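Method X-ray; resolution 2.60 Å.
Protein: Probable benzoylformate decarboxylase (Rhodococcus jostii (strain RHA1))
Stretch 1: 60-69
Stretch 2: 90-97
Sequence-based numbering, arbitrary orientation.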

ATOM      1  N   TYR C  60       9.073 -22.115  17.652  1.00 67.36           N
ATOM      2  CA  TYR C  60       9.940 -23.164  17.067  1.00 69.54           C
ATOM      3  C   TYR C  60      11.183 -22.483  16.462  1.00 69.45           C
ATOM      4  O   TYR C  60      12.324 -22.917  16.660  1.00 68.49           O
ATOM      5  CB  TYR C  60       9.146 -23.963  16.037  1.00 70.33           C
ATOM      6  CG  TYR C  60       9.903 -25.144  15.515  1.00 71.80           C
ATOM      7  CD1 TYR C  60      10.726 -25.017  14.416  1.00 70.96           C
ATOM      8  CD2 TYR C  60       9.806 -26.378  16.132  1.00 74.25           C
ATOM      9  CE1 TYR C  60      11.456 -26.087  13.949  1.00 72.37           C
ATOM     10  CE2 TYR C  60      10.532 -27.459  15.670  1.00 76.95           C
ATOM     11  CZ  TYR C  60      11.343 -27.318  14.552  1.00 74.50           C
ATOM     12  OH  TYR C  60      12.044 -28.378  14.080  1.00 74.82           O
ATOM     13  N   SER C  61      10.947 -21.376  15.778  1.00 68.44           N
ATOM     14  CA  SER C  61      11.997 -20.597  15.116  1.00 68.92           C
ATOM     15  C   SER C  61      12.966 -19.983  16.127  1.00 69.90           C
ATOM     16  O   SER C  61      14.170 -19.982  15.892  1.00 72.57           O
ATOM     17  CB  SER C  61      11.380 -19.561  14.260  1.00 69.41           C
ATOM     18  OG  SER C  61      12.354 -18.571  13.949  1.00 73.90           O
ATOM     19  N   LEU C  62      12.454 -19.428  17.205  1.00 72.15           N
ATOM     20  CA  LEU C  62      13.281 -18.708  18.204  1.00 73.45           C
ATOM     21  C   LEU C  62      14.264 -19.679  18.853  1.00 75.42           C
ATOM     22  O   LEU C  62      15.410 -19.306  19.109  1.00 76.23           O
ATOM     23  CB  LEU C  62      12.363 -18.071  19.249  1.00 72.26           C
ATOM     24  CG  LEU C  62      11.629 -16.833  18.755  1.00 69.96           C
ATOM     25  CD1 LEU C  62      10.410 -16.518  19.607  1.00 70.34           C
ATOM     26  CD2 LEU C  62      12.567 -15.667  18.753  1.00 68.42           C
ATOM     27  N   VAL C  63      13.845 -20.904  19.094  1.00 77.83           N
ATOM     28  CA  VAL C  63      14.732 -21.855  19.793  1.00 80.41           C
ATOM     29  C   VAL C  63      15.825 -22.303  18.833  1.00 80.20           C
ATOM     30  O   VAL C  63      16.991 -22.325  19.273  1.00 81.51           O
ATOM     31  CB  VAL C  63      13.938 -23.028  20.360  1.00 82.92           C
ATOM     32  CG1 VAL C  63      14.883 -24.107  20.857  1.00 85.91           C
ATOM     33  CG2 VAL C  63      12.966 -22.580  21.447  1.00 84.06           C
ATOM     34  N   THR C  64      15.461 -22.609  17.580  1.00 78.94           N
ATOM     35  CA  THR C  64      16.372 -23.233  16.590  1.00 78.47           C
ATOM     36  C   THR C  64      17.267 -22.173  15.956  1.00 79.18           C
ATOM     37  O   THR C  64      18.415 -22.509  15.662  1.00 82.80           O
ATOM     38  CB  THR C  64      15.599 -23.966  15.489  1.00 78.83           C
ATOM     39  OG1 THR C  64      14.790 -23.012  14.814  1.00 76.96           O
ATOM     40  CG2 THR C  64      14.698 -25.072  15.997  1.00 79.29           C
ATOM     41  N   GLY C  65      16.755 -20.958  15.734  1.00 77.92           N
ATOM     42  CA  GLY C  65      17.469 -19.920  14.989  1.00 77.48           C
ATOM     43  C   GLY C  65      17.174 -20.023  13.510  1.00 77.39           C
ATOM     44  O   GLY C  65      17.426 -19.063  12.807  1.00 80.64           O
ATOM     45  N   GLU C  66      16.567 -21.111  13.067  1.00 77.84           N
ATOM     46  CA  GLU C  66      16.419 -21.464  11.637  1.00 78.94           C
ATOM     47  C   GLU C  66      15.144 -20.848  11.060  1.00 76.89           C
ATOM     48  O   GLU C  66      14.195 -20.634  11.842  1.00 77.29           O
ATOM     49  CB  GLU C  66      16.351 -22.978  11.506  1.00 82.54           C
ATOM     50  CG  GLU C  66      17.635 -23.669  11.931  1.00 88.04           C
ATOM     51  CD  GLU C  66      17.504 -25.175  12.066  1.00 96.79           C
ATOM     52  OE1 GLU C  66      16.361 -25.690  12.352  1.00 95.85           O
ATOM     53  OE2 GLU C  66      18.561 -25.853  11.826  1.00107.22           O
ATOM     54  N   ALA C  67      15.112 -20.616   9.742  1.00 74.12           N
ATOM     55  CA  ALA C  67      13.887 -20.219   9.013  1.00 71.34           C
ATOM     56  C   ALA C  67      12.842 -21.304   9.222  1.00 70.55           C
ATOM     57  O   ALA C  67      13.256 -22.430   9.393  1.00 70.86           O
ATOM     58  CB  ALA C  67      14.187 -20.043   7.547  1.00 72.32           C
ATOM     59  N   THR C  68      11.545 -20.992   9.205  1.00 70.26           N
ATOM     60  CA  THR C  68      10.475 -21.981   9.526  1.00 70.99           C
ATOM     61  C   THR C  68       9.252 -21.771   8.654  1.00 67.51           C
ATOM     62  O   THR C  68       8.888 -20.631   8.473  1.00 64.97           O
ATOM     63  CB  THR C  68      10.079 -21.854  11.000  1.00 74.68           C
ATOM     64  OG1 THR C  68      11.270 -22.143  11.724  1.00 81.14           O
ATOM     65  CG2 THR C  68       8.968 -22.781  11.438  1.00 75.64           C
ATOM     66  N   LEU C  69       8.632 -22.838   8.180  1.00 68.52           N
ATOM     67  CA  LEU C  69       7.591 -22.722   7.133  1.00 70.66           C
ATOM     68  C   LEU C  69       6.213 -22.718   7.782  1.00 69.01           C
ATOM     69  O   LEU C  69       5.932 -23.574   8.595  1.00 67.25           O
ATOM     70  CB  LEU C  69       7.737 -23.894   6.152  1.00 74.02           C
ATOM     71  CG  LEU C  69       6.820 -23.862   4.930  1.00 76.38           C
ATOM     72  CD1 LEU C  69       7.024 -22.602   4.091  1.00 77.97           C
ATOM     73  CD2 LEU C  69       7.077 -25.091   4.070  1.00 78.59           C
ATOM     74  N   TYR C  90       9.407  -7.833  15.503  1.00 69.38           N
ATOM     75  CA  TYR C  90      10.269  -7.243  16.571  1.00 69.03           C
ATOM     76  C   TYR C  90      11.187  -8.309  17.176  1.00 65.96           C
ATOM     77  O   TYR C  90      12.193  -7.917  17.736  1.00 66.04           O
ATOM     78  CB  TYR C  90       9.408  -6.466  17.551  1.00 70.66           C
ATOM     79  CG  TYR C  90       8.858  -5.205  16.947  1.00 74.55           C
ATOM     80  CD1 TYR C  90       9.678  -4.110  16.758  1.00 77.61           C
ATOM     81  CD2 TYR C  90       7.537  -5.104  16.526  1.00 77.01           C
ATOM     82  CE1 TYR C  90       9.201  -2.940  16.190  1.00 81.13           C
ATOM     83  CE2 TYR C  90       7.042  -3.936  15.964  1.00 79.46           C
ATOM     84  CZ  TYR C  90       7.877  -2.844  15.793  1.00 82.91           C
ATOM     85  OH  TYR C  90       7.421  -1.704  15.172  1.00 88.35           O
ATOM     86  N   SER C  91      10.902  -9.593  16.987  1.00 63.83           N
ATOM     87  CA  SER C  91      11.771 -10.690  17.461  1.00 64.36           C
ATOM     88  C   SER C  91      12.758 -11.121  16.373  1.00 65.31           C
ATOM     89  O   SER C  91      13.567 -12.022  16.646  1.00 63.22           O
ATOM     90  CB  SER C  91      10.961 -11.847  17.984  1.00 64.32           C
ATOM     91  OG  SER C  91      10.269 -12.560  16.981  1.00 63.55           O
ATOM     92  N   HIS C  92      12.689 -10.487  15.190  1.00 67.86           N
ATOM     93  CA  HIS C  92      13.573 -10.775  14.028  1.00 67.95           C
ATOM     94  C   HIS C  92      13.522 -12.274  13.762  1.00 67.36           C
ATOM     95  O   HIS C  92      14.608 -12.922  13.721  1.00 67.23           O
ATOM     96  CB  HIS C  92      15.017 -10.259  14.255  1.00 69.21           C
ATOM     97  CG  HIS C  92      15.113  -8.776  14.374  1.00 70.45           C
ATOM     98  ND1 HIS C  92      14.519  -7.939  13.468  1.00 71.25           N
ATOM     99  CD2 HIS C  92      15.791  -8.000  15.242  1.00 72.47           C
ATOM    100  CE1 HIS C  92      14.758  -6.696  13.817  1.00 73.21           C
ATOM    101  NE2 HIS C  92      15.546  -6.706  14.902  1.00 73.60           N
ATOM    102  N   SER C  93      12.307 -12.772  13.589  1.00 66.76           N
ATOM    103  CA  SER C  93      12.019 -14.204  13.385  1.00 68.91           C
ATOM    104  C   SER C  93      11.817 -14.505  11.908  1.00 70.24           C
ATOM    105  O   SER C  93      10.927 -13.922  11.275  1.00 74.29           O
ATOM    106  CB  SER C  93      10.844 -14.621  14.215  1.00 70.14           C
ATOM    107  OG  SER C  93      11.334 -15.204  15.422  1.00 70.78           O
ATOM    108  N   PRO C  94      12.669 -15.376  11.320  1.00 69.37           N
ATOM    109  CA  PRO C  94      12.595 -15.695   9.901  1.00 67.71           C
ATOM    110  C   PRO C  94      11.487 -16.667   9.521  1.00 67.66           C
ATOM    111  O   PRO C  94      11.782 -17.667   8.956  1.00 71.24           O
ATOM    112  CB  PRO C  94      13.980 -16.301   9.616  1.00 68.50           C
ATOM    113  CG  PRO C  94      14.408 -16.888  10.912  1.00 70.79           C
ATOM    114  CD  PRO C  94      13.824 -15.989  11.981  1.00 69.79           C
ATOM    115  N   LEU C  95      10.233 -16.351   9.822  1.00 67.96           N
ATOM    116  CA  LEU C  95       9.067 -17.141   9.359  1.00 68.07           C
ATOM    117  C   LEU C  95       8.891 -16.933   7.858  1.00 67.76           C
ATOM    118  O   LEU C  95       8.852 -15.771   7.391  1.00 66.93           O
ATOM    119  CB  LEU C  95       7.789 -16.667  10.049  1.00 68.51           C
ATOM    120  CG  LEU C  95       7.790 -16.730  11.573  1.00 70.52           C
ATOM    121  CD1 LEU C  95       6.383 -16.404  12.115  1.00 72.07           C
ATOM    122  CD2 LEU C  95       8.224 -18.100  12.061  1.00 71.07           C
ATOM    123  N   VAL C  96       8.687 -18.016   7.133  1.00 68.21           N
ATOM    124  CA  VAL C  96       8.321 -17.985   5.695  1.00 67.56           C
ATOM    125  C   VAL C  96       6.848 -18.375   5.612  1.00 67.31           C
ATOM    126  O   VAL C  96       6.535 -19.545   5.803  1.00 68.81           O
ATOM    127  CB  VAL C  96       9.213 -18.971   4.955  1.00 67.40           C
ATOM    128  CG1 VAL C  96       8.858 -18.981   3.493  1.00 69.62           C
ATOM    129  CG2 VAL C  96      10.674 -18.669   5.205  1.00 67.29           C
ATOM    130  N   VAL C  97       5.960 -17.429   5.409  1.00 65.88           N
ATOM    131  CA  VAL C  97       4.515 -17.734   5.483  1.00 65.31           C
ATOM    132  C   VAL C  97       3.991 -17.856   4.060  1.00 67.78           C
ATOM    133  O   VAL C  97       3.949 -16.836   3.388  1.00 65.96           O
ATOM    134  CB  VAL C  97       3.801 -16.595   6.214  1.00 64.52           C
ATOM    135  CG1 VAL C  97       2.309 -16.846   6.351  1.00 63.97           C
ATOM    136  CG2 VAL C  97       4.450 -16.316   7.551  1.00 64.46           C
TER

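This contact is a short parallel β pairing, extended by van der Waals packing of the end of a helix against the loop leading into the partner strand. Thr68 lies beside Leu95, and Leu69 beside Val96, each pair with CA atoms 5.0 Å apart. Two backbone hydrogen bonds join the stretches, both through Thr68. Val96 N donates to Thr68 O at 2.9 Å, in a bond that is almost linear. Thr68 N donates to Pro94 O at 3.3 Å, and this bond is weak. The same carbonyl receives a CA-H···O contact, with Ala67 CA 3.3 Å from Pro94 O.

Side chains alternate across the sheet. Leu69 and Val96 share one face, where Leu69 CD1 lies 4.1 Å from Val96 CG1. Thr68 and Leu95 share the other, with Thr68 CB 4.3 Å from Leu95 CD2. Ala67 CB packs 4.3 Å from Pro94 CB.

The helix ends at Thr64, and Gly65 follows with positive phi, where a CB would be jammed against the preceding carbonyl oxygen. Thr64 OG1 accepts a hydrogen bond from Glu66 N (3.1 Å), bracing this turn. From the helix, Ser61 OG approaches Pro94 CD at 3.6 Å, and Leu62 CD2 reaches Ser93 OG at 3.6 Å. These are van der Waals contacts.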